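Local coordinates for protein nicotinamide-nucleotide adenylyltransferase NadR family / Ribosylnicotinamide kinase (Lactococcus lactis subsp. cremoris, PDB 6GYE) that probably phosphorylates nicotinamide riboside and, as a NadR-family protein, is likely to adenylylate nicotinamide mononucleotide on the way to NAD+, at residues A24-H27 with T28-Q32; K65-R68 with Y69-A73; R161-P164 with Q165-W168; H170-R173 with V174-R177. All coordinates share one frame; numbering follows the deposited sequence.

Contact 1 of 4, residues A24-H27 with T28-Q32; sequences APLH and TGHQQ. With SO4 (sulfate ion), chain E.
His27 and His30 hold each other at the start of helix 28-40, and with Thr28 and Gly29 between them they form the HIGH-type motif of the nucleotidyltransferase fold, here His-Thr-Gly-His. The pair makes a capping box. ND1 of His27, the N-cap residue, accepts from Gly29 N at 2.9 Å, while ND1 of His30 accepts from His27 N at 3.2 Å. The second bond lies in the plane of the His30 ring; the first is tilted from the His27 ring and more bent. What lets His27 reach Gly29 is a CG placed between its own backbone N and carbonyl carbon (chi1 60°), which brings the ring over the first turn. His30 ND1 then sits over the centre of that ring, and the two planes meet obliquely at 38°. Replacing His27 by an alanine would probably leave Gly29 N without its cap and Ile153 O without the NE2 donor, and uncover one side of the His30 ring. Leu26 packs against the base of His30: its CD1 touches His30 CB at 3.6 Å, and its CG meets OE1 of the crossing Gln31 amide, which accepts from Asn172 ND2. The sulfate beyond His30, also held by the amides of Thr22 and Phe23 and by Arg150, may mark a phosphate site; His30 NE2 donates to its O1 at 2.7 Å, almost straight at 176°.

Contact 2 of 4, residues K65-R68 with Y69-A73; sequences KRFR and YLREA. With SO4 (sulfate ion), chain D.
With chi1 at 177° Lys65 swings its CG away from its backbone N, while Tyr69 keeps its CG beside its own N (chi1 -75°), and the two side chains run next to each other in the same direction. Lys65 CG lies over the face of the phenol ring, 3.7 Å from the Tyr69 centroid, a CH-pi contact. Beyond it the lysine chain bends at chi3, and both polar ends arrive at one sulfate: Lys65 NZ at O3, Tyr69 OH at O1, which sits in the ring plane at the edge. Both bonds are modelled very short, so their exact lengths are doubtful. All this rides on helix 63-73, which packs beside the parallel sheet of the Rossmann-like nucleotidyltransferase domain; Tyr69 N bonds to Lys65 O at 2.8 Å, and Leu70, Arg71 and Glu72 repeat the i to i+4 pattern. Phe67 and Arg71 lie alongside each other. Phe67 CZ comes up under the centre of the Arg71 guanidinium, 3.6 Å from its CZ, with the planes 62° apart. Arg71 NE donates to Val82 O of the edge strand 80-86, which Phe67 also touches. Water joins Glu72 OE1 to Arg68 O, the latter bond weak.

Contact 3 of 4, residues R161-P164 with Q165-W168; sequences RENP and QEHW. With SO4 (sulfate ion), chain H.
Asn163 folds its amide back over Glu166 just where helix 151-162 ends, and the chain then winds through two overlapping beta turns. In the first, Glu166 N makes two weak bonds to Asn163, one to the backbone O at 3.2 Å and one to OD1 at 3.4 Å. The amide gets there because CG stands opposite the backbone N of Asn163 (chi1 -171°); ND2 then rests against Glu166 CG, also at 3.4 Å, the amide and carboxylate planes being 64° apart. The second turn closes with His167 N bonding to Pro164 O at 3.0 Å, the donor well above the carbonyl plane. Two residues before Asn163, on the last turn of the helix, Arg161 bends at chi3 and presents its guanidinium edge to a sulfate: NH2 donates to O3 at 3.0 Å, and NE makes only weak bonds to O1 and O2. NH1 donates to Ala24 O, so a leucine in place of Arg161 would probably leave that carbonyl without its mate and the sulfate without this grip. Further out, the turn is tied to helix 176-179 and to the loop before strand 255-259: Gln165 NE2 donates to the carbonyls of Gly254 and Phe179, Trp168 NE1 to that of Asn252, and Pro164 packs on Phe179. Toward helix 151-162, His167 leans on Gln159 and Ile160, and its CD2 meets Asn163 O at the ring edge, 3.3 Å away.

Contact 4 of 4, residues H170-R173 with V174-R177; sequences HINR and VFRR. With NNR (Nicotinamide riboside), chain I; SO4 (sulfate ion), chain D.
Ile171 O is gripped side-on by Arg176, whose NE donates at 2.9 Å and NH2 at 3.1 Å to this one atom. The oxygen lies in the guanidinium plane; seen from the carbonyl, NH2 is in its plane while NE stands above it. An extended chain from CG to NE carries the Arg176 group back that far, and two bonds from one flat group should fix its rotation. Arg173 runs alongside, its CG under the centre of the Arg176 guanidinium and its NH1 3.4 Å from Arg176 NH1, a meeting of like charges. Asn172 forms an Asx turn: OD1 accepts from Val174 N at 3.1 Å, while ND2 is given to Gln31. Phe175 N closes on Asn172 O at 2.8 Å, and the Phe175 CB rests on Ile171 CG2. A water links Arg173 O to Arg177 N. Arg177, bent at chi3 (85°), has NH1 on Asn248 OD1 and NE in a weak 3.4 Å bond to the sulfate O2. O3R of nicotinamide riboside lies over one guanidinium face, although CD is modelled too close to the ribose to trust. The turn thus delivers a pocket residue from the interdomain connection to the riboside site of the P-loop kinase domain.

Contact 1 is the most buried of the four; contacts 2, 3 and 4 mix buried and solvent-facing residues. Contacts 1 and 2 belong to the nucleotidyltransferase half, Leu26 packing on Leu70 and Ala73; contact 3 ends helix 151-162 of that half, and contact 4 leads from it to helix 176-179. Contact 4 touches the other three: Thr28 N bonds to His170 O, the Phe175 ring meets Tyr69 edge-to-face, and Trp168 of contact 3 packs on Arg176. Contacts 2 and 3 do not touch, about 8 Å apart at the nearest atoms. Chemistry follows place: ring and capping bonds in contact 1, regular helix bonds in 2, irregular turns in 3 and 4. Contacts 2 and 4 share one sulfate beside the riboside.

Contact 1 of 4, residues A24-H27 with T28-Q32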
loop_
_atom_site.group_PDB
_atom_site.type_symbol
_atom_site.label_atom_id
_atom_site.label_comp_id
_atom_site.label_asym_id
_atom_site.label_seq_id
_atom_site.Cartn_x
_atom_site.Cartn_y
_atom_site.Cartn_z
ATOM N N ALA A 24 -5.249 -11.570 -1.146
ATOM C CA ALA A 24 -5.025 -10.369 -1.952
ATOM C C ALA A 24 -6.239 -9.450 -1.847
ATOM O O ALA A 24 -6.938 -9.213 -2.840
ATOM C CB ALA A 24 -4.752 -10.743 -3.409
ATOM N N PRO A 25 -6.501 -8.876 -0.660
ATOM C CA PRO A 25 -5.721 -8.915 0.578
ATOM C C PRO A 25 -6.238 -9.864 1.642
ATOM O O PRO A 25 -7.351 -10.356 1.541
ATOM C CB PRO A 25 -5.863 -7.486 1.079
ATOM C CG PRO A 25 -7.321 -7.181 0.747
ATOM C CD PRO A 25 -7.619 -7.922 -0.539
ATOM N N LEU A 26 -5.410 -10.105 2.657
ATOM C CA LEU A 26 -5.885 -10.647 3.923
ATOM C C LEU A 26 -6.893 -9.688 4.551
ATOM O O LEU A 26 -6.669 -8.475 4.573
ATOM C CB LEU A 26 -4.696 -10.860 4.860
ATOM C CG LEU A 26 -4.955 -11.276 6.307
ATOM C CD1 LEU A 26 -5.488 -12.689 6.357
ATOM C CD2 LEU A 26 -3.645 -11.184 7.087
ATOM N N HIS A 27 -8.013 -10.217 5.050
ATOM C CA HIS A 27 -9.000 -9.365 5.715
ATOM C C HIS A 27 -9.588 -10.100 6.912
ATOM O O HIS A 27 -9.234 -11.248 7.197
ATOM C CB HIS A 27 -10.090 -8.884 4.744
ATOM C CG HIS A 27 -10.882 -9.986 4.111
ATOM N ND1 HIS A 27 -11.829 -10.719 4.799
ATOM C CD2 HIS A 27 -10.882 -10.465 2.843
ATOM C CE1 HIS A 27 -12.370 -11.610 3.983
ATOM N NE2 HIS A 27 -11.817 -11.473 2.791
ATOM N N THR A 28 -10.487 -9.420 7.634
ATOM C CA THR A 28 -10.935 -9.958 8.912
ATOM C C THR A 28 -11.762 -11.229 8.750
ATOM O O THR A 28 -11.821 -12.029 9.692
ATOM C CB THR A 28 -11.729 -8.906 9.713
ATOM O OG1 THR A 28 -12.760 -8.377 8.917
ATOM C CG2 THR A 28 -10.853 -7.748 10.107
ATOM N N GLY A 29 -12.395 -11.440 7.585
ATOM C CA GLY A 29 -13.058 -12.715 7.339
ATOM C C GLY A 29 -12.093 -13.887 7.419
ATOM O O GLY A 29 -12.360 -14.878 8.103
ATOM N N HIS A 30 -10.946 -13.783 6.724
ATOM C CA HIS A 30 -9.871 -14.760 6.891
ATOM C C HIS A 30 -9.502 -14.905 8.357
ATOM O O HIS A 30 -9.372 -16.025 8.883
ATOM C CB HIS A 30 -8.623 -14.341 6.109
ATOM C CG HIS A 30 -8.799 -14.311 4.621
ATOM N ND1 HIS A 30 -8.631 -13.160 3.880
ATOM C CD2 HIS A 30 -9.056 -15.299 3.731
ATOM C CE1 HIS A 30 -8.820 -13.434 2.600
ATOM N NE2 HIS A 30 -9.075 -14.725 2.484
ATOM N N GLN A 31 -9.285 -13.767 9.022
ATOM C CA GLN A 31 -8.668 -13.800 10.340
ATOM C C GLN A 31 -9.576 -14.474 11.352
ATOM O O GLN A 31 -9.099 -15.214 12.217
ATOM C CB GLN A 31 -8.286 -12.383 10.761
ATOM C CG GLN A 31 -7.164 -11.860 9.893
ATOM C CD GLN A 31 -7.009 -10.344 9.900
ATOM O OE1 GLN A 31 -6.308 -9.792 9.055
ATOM N NE2 GLN A 31 -7.672 -9.668 10.837
ATOM N N GLN A 32 -10.885 -14.232 11.260
ATOM C CA GLN A 32 -11.814 -14.897 12.165
ATOM C C GLN A 32 -11.798 -16.402 11.954
ATOM O O GLN A 32 -11.871 -17.165 12.922
ATOM C CB GLN A 32 -13.222 -14.319 11.997
ATOM C CG GLN A 32 -13.328 -12.958 12.675
ATOM C CD GLN A 32 -14.122 -11.940 11.871
ATOM O OE1 GLN A 32 -15.072 -12.284 11.175
ATOM N NE2 GLN A 32 -13.691 -10.681 11.921
HETATM S S SO4 E . -8.945 -15.642 -1.083
HETATM O O1 SO4 E . -9.656 -15.972 0.147
HETATM O O2 SO4 E . -8.351 -14.302 -1.003
HETATM O O3 SO4 E . -7.927 -16.675 -1.235
HETATM O O4 SO4 E . -9.840 -15.639 -2.238
#

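Contact 2 of 4, residues K65-R68 with Y69-A73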
loop_
_atom_site.group_PDB
_atom_site.type_symbol
_atom_site.label_atom_id
_atom_site.label_comp_id
_atom_site.label_asym_id
_atom_site.label_seq_id
_atom_site.Cartn_x
_atom_site.Cartn_y
_atom_site.Cartn_z
ATOM N N LYS A 65 5.118 -11.084 -2.316
ATOM C CA LYS A 65 4.761 -9.985 -1.426
ATOM C C LYS A 65 3.644 -10.375 -0.464
ATOM O O LYS A 65 3.689 -10.019 0.720
ATOM C CB LYS A 65 4.370 -8.746 -2.234
ATOM C CG LYS A 65 3.918 -7.594 -1.339
ATOM C CD LYS A 65 3.479 -6.378 -2.126
ATOM C CE LYS A 65 4.642 -5.718 -2.831
ATOM N NZ LYS A 65 4.167 -4.579 -3.671
ATOM N N ARG A 66 2.628 -11.099 -0.950
ATOM C CA ARG A 66 1.571 -11.575 -0.056
ATOM C C ARG A 66 2.133 -12.500 1.008
ATOM O O ARG A 66 1.708 -12.463 2.165
ATOM C CB ARG A 66 0.480 -12.305 -0.839
ATOM C CG ARG A 66 -0.054 -11.550 -2.018
ATOM C CD ARG A 66 -1.307 -12.215 -2.553
ATOM N NE ARG A 66 -1.128 -12.440 -3.973
ATOM C CZ ARG A 66 -1.044 -13.622 -4.553
ATOM N NH1 ARG A 66 -1.179 -14.735 -3.852
ATOM N NH2 ARG A 66 -0.852 -13.675 -5.851
ATOM N N PHE A 67 3.066 -13.366 0.622
ATOM C CA PHE A 67 3.705 -14.236 1.602
ATOM C C PHE A 67 4.406 -13.412 2.676
ATOM O O PHE A 67 4.200 -13.645 3.871
ATOM C CB PHE A 67 4.675 -15.178 0.896
ATOM C CG PHE A 67 5.627 -15.884 1.804
ATOM C CD1 PHE A 67 5.220 -16.988 2.540
ATOM C CD2 PHE A 67 6.949 -15.458 1.910
ATOM C CE1 PHE A 67 6.120 -17.657 3.370
ATOM C CE2 PHE A 67 7.851 -16.120 2.739
ATOM C CZ PHE A 67 7.434 -17.222 3.467
ATOM N N ARG A 68 5.217 -12.419 2.272
ATOM C CA ARG A 68 5.914 -11.587 3.269
ATOM C C ARG A 68 4.919 -10.827 4.137
ATOM O O ARG A 68 5.057 -10.796 5.362
ATOM C CB ARG A 68 6.875 -10.600 2.604
ATOM C CG ARG A 68 8.156 -11.217 2.045
ATOM C CD ARG A 68 8.916 -11.987 3.117
ATOM N NE ARG A 68 10.267 -12.379 2.708
ATOM C CZ ARG A 68 11.356 -11.622 2.851
ATOM N NH1 ARG A 68 11.278 -10.400 3.398
ATOM N NH2 ARG A 68 12.534 -12.094 2.444
ATOM N N TYR A 69 3.865 -10.274 3.528
ATOM C CA TYR A 69 2.871 -9.546 4.308
ATOM C C TYR A 69 2.190 -10.451 5.337
ATOM O O TYR A 69 1.914 -10.025 6.467
ATOM C CB TYR A 69 1.836 -8.922 3.379
ATOM C CG TYR A 69 2.327 -7.705 2.646
ATOM C CD1 TYR A 69 3.646 -7.284 2.763
ATOM C CD2 TYR A 69 1.454 -6.942 1.868
ATOM C CE1 TYR A 69 4.095 -6.155 2.105
ATOM C CE2 TYR A 69 1.896 -5.797 1.201
ATOM C CZ TYR A 69 3.215 -5.408 1.332
ATOM O OH TYR A 69 3.661 -4.278 0.672
ATOM N N LEU A 70 1.875 -11.690 4.950
ATOM C CA LEU A 70 1.267 -12.632 5.887
ATOM C C LEU A 70 2.211 -12.963 7.033
ATOM O O LEU A 70 1.787 -13.048 8.194
ATOM C CB LEU A 70 0.852 -13.919 5.160
ATOM C CG LEU A 70 -0.564 -14.095 4.583
ATOM C CD1 LEU A 70 -1.567 -14.456 5.662
ATOM C CD2 LEU A 70 -1.021 -12.858 3.858
ATOM N N ARG A 71 3.495 -13.178 6.726
ATOM C CA ARG A 71 4.449 -13.466 7.787
ATOM C C ARG A 71 4.461 -12.343 8.805
ATOM O O ARG A 71 4.461 -12.590 10.016
ATOM C CB ARG A 71 5.850 -13.681 7.209
ATOM C CG ARG A 71 6.098 -15.071 6.661
ATOM C CD ARG A 71 6.214 -16.106 7.766
ATOM N NE ARG A 71 6.634 -17.402 7.229
ATOM C CZ ARG A 71 7.899 -17.733 6.977
ATOM N NH1 ARG A 71 8.881 -16.879 7.224
ATOM N NH2 ARG A 71 8.193 -18.925 6.490
ATOM N N GLU A 72 4.436 -11.100 8.330
ATOM C CA GLU A 72 4.401 -9.969 9.244
ATOM C C GLU A 72 3.081 -9.937 10.002
ATOM O O GLU A 72 3.054 -9.671 11.210
ATOM C CB GLU A 72 4.637 -8.668 8.475
ATOM C CG GLU A 72 4.792 -7.461 9.373
ATOM C CD GLU A 72 4.929 -6.131 8.619
ATOM O OE1 GLU A 72 5.337 -6.104 7.425
ATOM O OE2 GLU A 72 4.598 -5.099 9.239
ATOM N N ALA A 73 1.979 -10.221 9.305
ATOM C CA ALA A 73 0.660 -10.145 9.921
ATOM C C ALA A 73 0.527 -11.128 11.063
ATOM O O ALA A 73 -0.143 -10.828 12.053
ATOM C CB ALA A 73 -0.432 -10.401 8.883
HETATM S S SO4 D . 2.850 -1.896 -1.600
HETATM O O1 SO4 D . 2.240 -2.603 -0.488
HETATM O O2 SO4 D . 4.213 -1.518 -1.222
HETATM O O3 SO4 D . 2.921 -2.746 -2.779
HETATM O O4 SO4 D . 2.053 -0.717 -1.936
HETATM O O HOH W 1 6.128 -7.488 5.465
#

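Contact 3 of 4, residues R161-P164 with Q165-W168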
loop_
_atom_site.group_PDB
_atom_site.type_symbol
_atom_site.label_atom_id
_atom_site.label_comp_id
_atom_site.label_asym_id
_atom_site.label_seq_id
_atom_site.Cartn_x
_atom_site.Cartn_y
_atom_site.Cartn_z
ATOM N N ARG A 161 -11.232 -5.136 -3.110
ATOM C CA ARG A 161 -10.462 -4.759 -4.287
ATOM C C ARG A 161 -11.207 -3.749 -5.153
ATOM O O ARG A 161 -10.579 -2.873 -5.752
ATOM C CB ARG A 161 -10.111 -6.005 -5.102
ATOM C CG ARG A 161 -9.059 -6.902 -4.441
ATOM C CD ARG A 161 -8.598 -8.016 -5.370
ATOM N NE ARG A 161 -9.666 -8.952 -5.662
ATOM C CZ ARG A 161 -9.870 -10.073 -4.977
ATOM N NH1 ARG A 161 -9.058 -10.386 -3.981
ATOM N NH2 ARG A 161 -10.883 -10.873 -5.278
ATOM N N GLU A 162 -12.539 -3.835 -5.209
ATOM C CA GLU A 162 -13.330 -2.878 -5.986
ATOM C C GLU A 162 -13.366 -1.500 -5.328
ATOM O O GLU A 162 -13.344 -0.474 -6.018
ATOM C CB GLU A 162 -14.757 -3.383 -6.168
ATOM C CG GLU A 162 -14.924 -4.592 -7.063
ATOM C CD GLU A 162 -16.382 -5.055 -7.136
ATOM O OE1 GLU A 162 -17.214 -4.544 -6.349
ATOM O OE2 GLU A 162 -16.696 -5.922 -7.982
ATOM N N ASN A 163 -13.490 -1.448 -4.005
ATOM C CA ASN A 163 -13.652 -0.182 -3.293
ATOM C C ASN A 163 -13.061 -0.318 -1.900
ATOM O O ASN A 163 -13.786 -0.511 -0.914
ATOM C CB ASN A 163 -15.127 0.217 -3.229
ATOM C CG ASN A 163 -15.337 1.626 -2.705
ATOM O OD1 ASN A 163 -14.406 2.282 -2.235
ATOM N ND2 ASN A 163 -16.583 2.090 -2.765
ATOM N N PRO A 164 -11.734 -0.187 -1.775
ATOM C CA PRO A 164 -11.100 -0.361 -0.458
ATOM C C PRO A 164 -11.592 0.638 0.558
ATOM O O PRO A 164 -11.734 0.296 1.737
ATOM C CB PRO A 164 -9.606 -0.151 -0.741
ATOM C CG PRO A 164 -9.453 -0.261 -2.185
ATOM C CD PRO A 164 -10.754 0.113 -2.829
ATOM N N GLN A 165 -11.894 1.859 0.124
ATOM C CA GLN A 165 -12.255 2.905 1.067
ATOM C C GLN A 165 -13.552 2.569 1.803
ATOM O O GLN A 165 -13.710 2.921 2.978
ATOM C CB GLN A 165 -12.332 4.241 0.327
ATOM C CG GLN A 165 -10.957 4.917 0.068
ATOM C CD GLN A 165 -9.949 4.044 -0.715
ATOM O OE1 GLN A 165 -10.276 3.483 -1.755
ATOM N NE2 GLN A 165 -8.711 3.959 -0.218
ATOM N N GLU A 166 -14.460 1.849 1.153
ATOM C CA GLU A 166 -15.706 1.410 1.773
ATOM C C GLU A 166 -15.529 0.253 2.750
ATOM O O GLU A 166 -16.424 -0.000 3.559
ATOM C CB GLU A 166 -16.700 0.967 0.698
ATOM C CG GLU A 166 -17.831 1.941 0.445
ATOM C CD GLU A 166 -18.717 2.151 1.667
ATOM O OE1 GLU A 166 -19.264 1.161 2.197
ATOM O OE2 GLU A 166 -18.850 3.317 2.104
ATOM N N HIS A 167 -14.440 -0.500 2.652
ATOM C CA HIS A 167 -14.260 -1.704 3.455
ATOM C C HIS A 167 -12.966 -1.648 4.258
ATOM O O HIS A 167 -12.478 -2.670 4.755
ATOM C CB HIS A 167 -14.339 -2.928 2.539
ATOM C CG HIS A 167 -15.618 -2.982 1.749
ATOM N ND1 HIS A 167 -16.805 -3.424 2.292
ATOM C CD2 HIS A 167 -15.909 -2.605 0.477
ATOM C CE1 HIS A 167 -17.765 -3.349 1.382
ATOM N NE2 HIS A 167 -17.250 -2.848 0.273
ATOM N N TRP A 168 -12.468 -0.432 4.464
ATOM C CA TRP A 168 -11.129 -0.205 4.984
ATOM C C TRP A 168 -10.874 -0.936 6.297
ATOM O O TRP A 168 -9.819 -1.562 6.471
ATOM C CB TRP A 168 -10.943 1.294 5.160
ATOM C CG TRP A 168 -9.591 1.718 5.499
ATOM C CD1 TRP A 168 -9.109 2.077 6.737
ATOM C CD2 TRP A 168 -8.499 1.815 4.585
ATOM N NE1 TRP A 168 -7.765 2.419 6.631
ATOM C CE2 TRP A 168 -7.371 2.266 5.322
ATOM C CE3 TRP A 168 -8.366 1.574 3.209
ATOM C CZ2 TRP A 168 -6.128 2.486 4.722
ATOM C CZ3 TRP A 168 -7.132 1.784 2.615
ATOM C CH2 TRP A 168 -6.029 2.242 3.371
HETATM S S SO4 H . -11.534 -9.364 -8.691
HETATM O O1 SO4 H . -12.093 -8.274 -7.899
HETATM O O2 SO4 H . -10.084 -9.211 -8.760
HETATM O O3 SO4 H . -11.874 -10.640 -8.067
HETATM O O4 SO4 H . -12.094 -9.325 -10.038
#

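Contact 4 of 4, residues H170-R173 with V174-R177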
loop_
_atom_site.group_PDB
_atom_site.type_symbol
_atom_site.label_atom_id
_atom_site.label_comp_id
_atom_site.label_asym_id
_atom_site.label_seq_id
_atom_site.Cartn_x
_atom_site.Cartn_y
_atom_site.Cartn_z
ATOM N N HIS A 170 -11.799 -3.578 7.547
ATOM C CA HIS A 170 -11.647 -5.023 7.473
ATOM C C HIS A 170 -10.363 -5.466 6.803
ATOM O O HIS A 170 -10.017 -6.646 6.909
ATOM C CB HIS A 170 -12.847 -5.644 6.744
ATOM C CG HIS A 170 -14.140 -5.429 7.463
ATOM N ND1 HIS A 170 -15.355 -5.382 6.821
ATOM C CD2 HIS A 170 -14.399 -5.206 8.772
ATOM C CE1 HIS A 170 -16.309 -5.155 7.706
ATOM N NE2 HIS A 170 -15.755 -5.046 8.899
ATOM N N ILE A 171 -9.660 -4.559 6.124
ATOM C CA ILE A 171 -8.376 -4.883 5.516
ATOM C C ILE A 171 -7.322 -5.046 6.606
ATOM O O ILE A 171 -7.211 -4.210 7.508
ATOM C CB ILE A 171 -7.956 -3.784 4.531
ATOM C CG1 ILE A 171 -9.066 -3.509 3.524
ATOM C CG2 ILE A 171 -6.647 -4.163 3.825
ATOM C CD1 ILE A 171 -8.734 -2.340 2.598
ATOM N N ASN A 172 -6.535 -6.115 6.522
ATOM C CA ASN A 172 -5.426 -6.283 7.452
ATOM C C ASN A 172 -4.432 -5.128 7.299
ATOM O O ASN A 172 -4.096 -4.728 6.181
ATOM C CB ASN A 172 -4.729 -7.623 7.216
ATOM C CG ASN A 172 -3.544 -7.844 8.167
ATOM O OD1 ASN A 172 -2.422 -7.380 7.920
ATOM N ND2 ASN A 172 -3.802 -8.535 9.272
ATOM N N ARG A 173 -3.936 -4.615 8.438
ATOM C CA ARG A 173 -3.183 -3.354 8.431
ATOM C C ARG A 173 -1.938 -3.401 7.546
ATOM O O ARG A 173 -1.612 -2.404 6.888
ATOM C CB ARG A 173 -2.807 -2.964 9.861
ATOM C CG ARG A 173 -4.035 -2.511 10.658
ATOM C CD ARG A 173 -3.687 -2.147 12.082
ATOM N NE ARG A 173 -4.900 -1.968 12.878
ATOM C CZ ARG A 173 -5.576 -0.820 12.966
ATOM N NH1 ARG A 173 -5.159 0.261 12.305
ATOM N NH2 ARG A 173 -6.672 -0.747 13.715
ATOM N N VAL A 174 -1.270 -4.553 7.462
ATOM C CA VAL A 174 -0.092 -4.675 6.603
ATOM C C VAL A 174 -0.431 -4.411 5.141
ATOM O O VAL A 174 0.421 -3.962 4.366
ATOM C CB VAL A 174 0.552 -6.061 6.792
ATOM C CG1 VAL A 174 1.814 -6.170 5.958
ATOM C CG2 VAL A 174 0.884 -6.271 8.269
ATOM N N PHE A 175 -1.669 -4.667 4.738
ATOM C CA PHE A 175 -2.052 -4.455 3.351
ATOM C C PHE A 175 -2.569 -3.048 3.079
ATOM O O PHE A 175 -2.819 -2.724 1.913
ATOM C CB PHE A 175 -3.135 -5.473 2.926
ATOM C CG PHE A 175 -2.612 -6.874 2.714
ATOM C CD1 PHE A 175 -2.375 -7.717 3.790
ATOM C CD2 PHE A 175 -2.328 -7.333 1.431
ATOM C CE1 PHE A 175 -1.871 -8.999 3.592
ATOM C CE2 PHE A 175 -1.829 -8.619 1.219
ATOM C CZ PHE A 175 -1.607 -9.454 2.299
ATOM N N ARG A 176 -2.719 -2.198 4.107
ATOM C CA ARG A 176 -3.497 -0.969 3.926
ATOM C C ARG A 176 -2.776 0.055 3.057
ATOM O O ARG A 176 -3.420 0.794 2.299
ATOM C CB ARG A 176 -3.886 -0.371 5.276
ATOM C CG ARG A 176 -5.076 -1.127 5.888
ATOM C CD ARG A 176 -5.518 -0.562 7.234
ATOM N NE ARG A 176 -6.497 -1.437 7.879
ATOM C CZ ARG A 176 -7.208 -1.095 8.954
ATOM N NH1 ARG A 176 -7.066 0.109 9.511
ATOM N NH2 ARG A 176 -8.056 -1.964 9.487
ATOM N N ARG A 177 -1.451 0.133 3.164
ATOM C CA ARG A 177 -0.699 1.105 2.377
ATOM C C ARG A 177 -0.957 0.924 0.889
ATOM O O ARG A 177 -1.170 1.904 0.159
ATOM C CB ARG A 177 0.793 0.981 2.699
ATOM C CG ARG A 177 1.710 1.498 1.611
ATOM C CD ARG A 177 3.166 1.369 2.023
ATOM N NE ARG A 177 3.757 0.062 1.740
ATOM C CZ ARG A 177 3.924 -0.906 2.646
ATOM N NH1 ARG A 177 3.535 -0.727 3.916
ATOM N NH2 ARG A 177 4.484 -2.058 2.280
HETATM O O2R NNR I . 5.842 4.203 2.597
HETATM C C2R NNR I . 5.264 3.914 1.316
HETATM C C3R NNR I . 5.542 2.490 0.851
HETATM O O3R NNR I . 6.331 1.745 1.788
HETATM C C4R NNR I . 6.290 2.615 -0.467
HETATM C C5R NNR I . 5.531 1.938 -1.599
HETATM O O5R NNR I . 6.246 2.116 -2.827
HETATM O O4R NNR I . 6.447 4.006 -0.756
HETATM C C1R NNR I . 5.869 4.829 0.262
HETATM N N1 NNR I . 4.823 5.673 -0.318
HETATM C C2 NNR I . 5.085 6.959 -0.588
HETATM C C6 NNR I . 3.615 5.149 -0.570
HETATM C C5 NNR I . 2.604 5.929 -1.120
HETATM C C4 NNR I . 2.851 7.263 -1.409
HETATM C C3 NNR I . 4.109 7.782 -1.139
HETATM C C7 NNR I . 4.414 9.219 -1.437
HETATM O O7 NNR I . 5.310 9.780 -0.827
HETATM N N7 NNR I . 3.695 9.849 -2.365
HETATM S S SO4 D . 2.850 -1.896 -1.600
HETATM O O1 SO4 D . 2.240 -2.603 -0.488
HETATM O O2 SO4 D . 4.213 -1.518 -1.222
HETATM O O3 SO4 D . 2.921 -2.746 -2.779
HETATM O O4 SO4 D . 2.053 -0.717 -1.936
HETATM O O HOH W 2 0.029 -0.468 5.543
#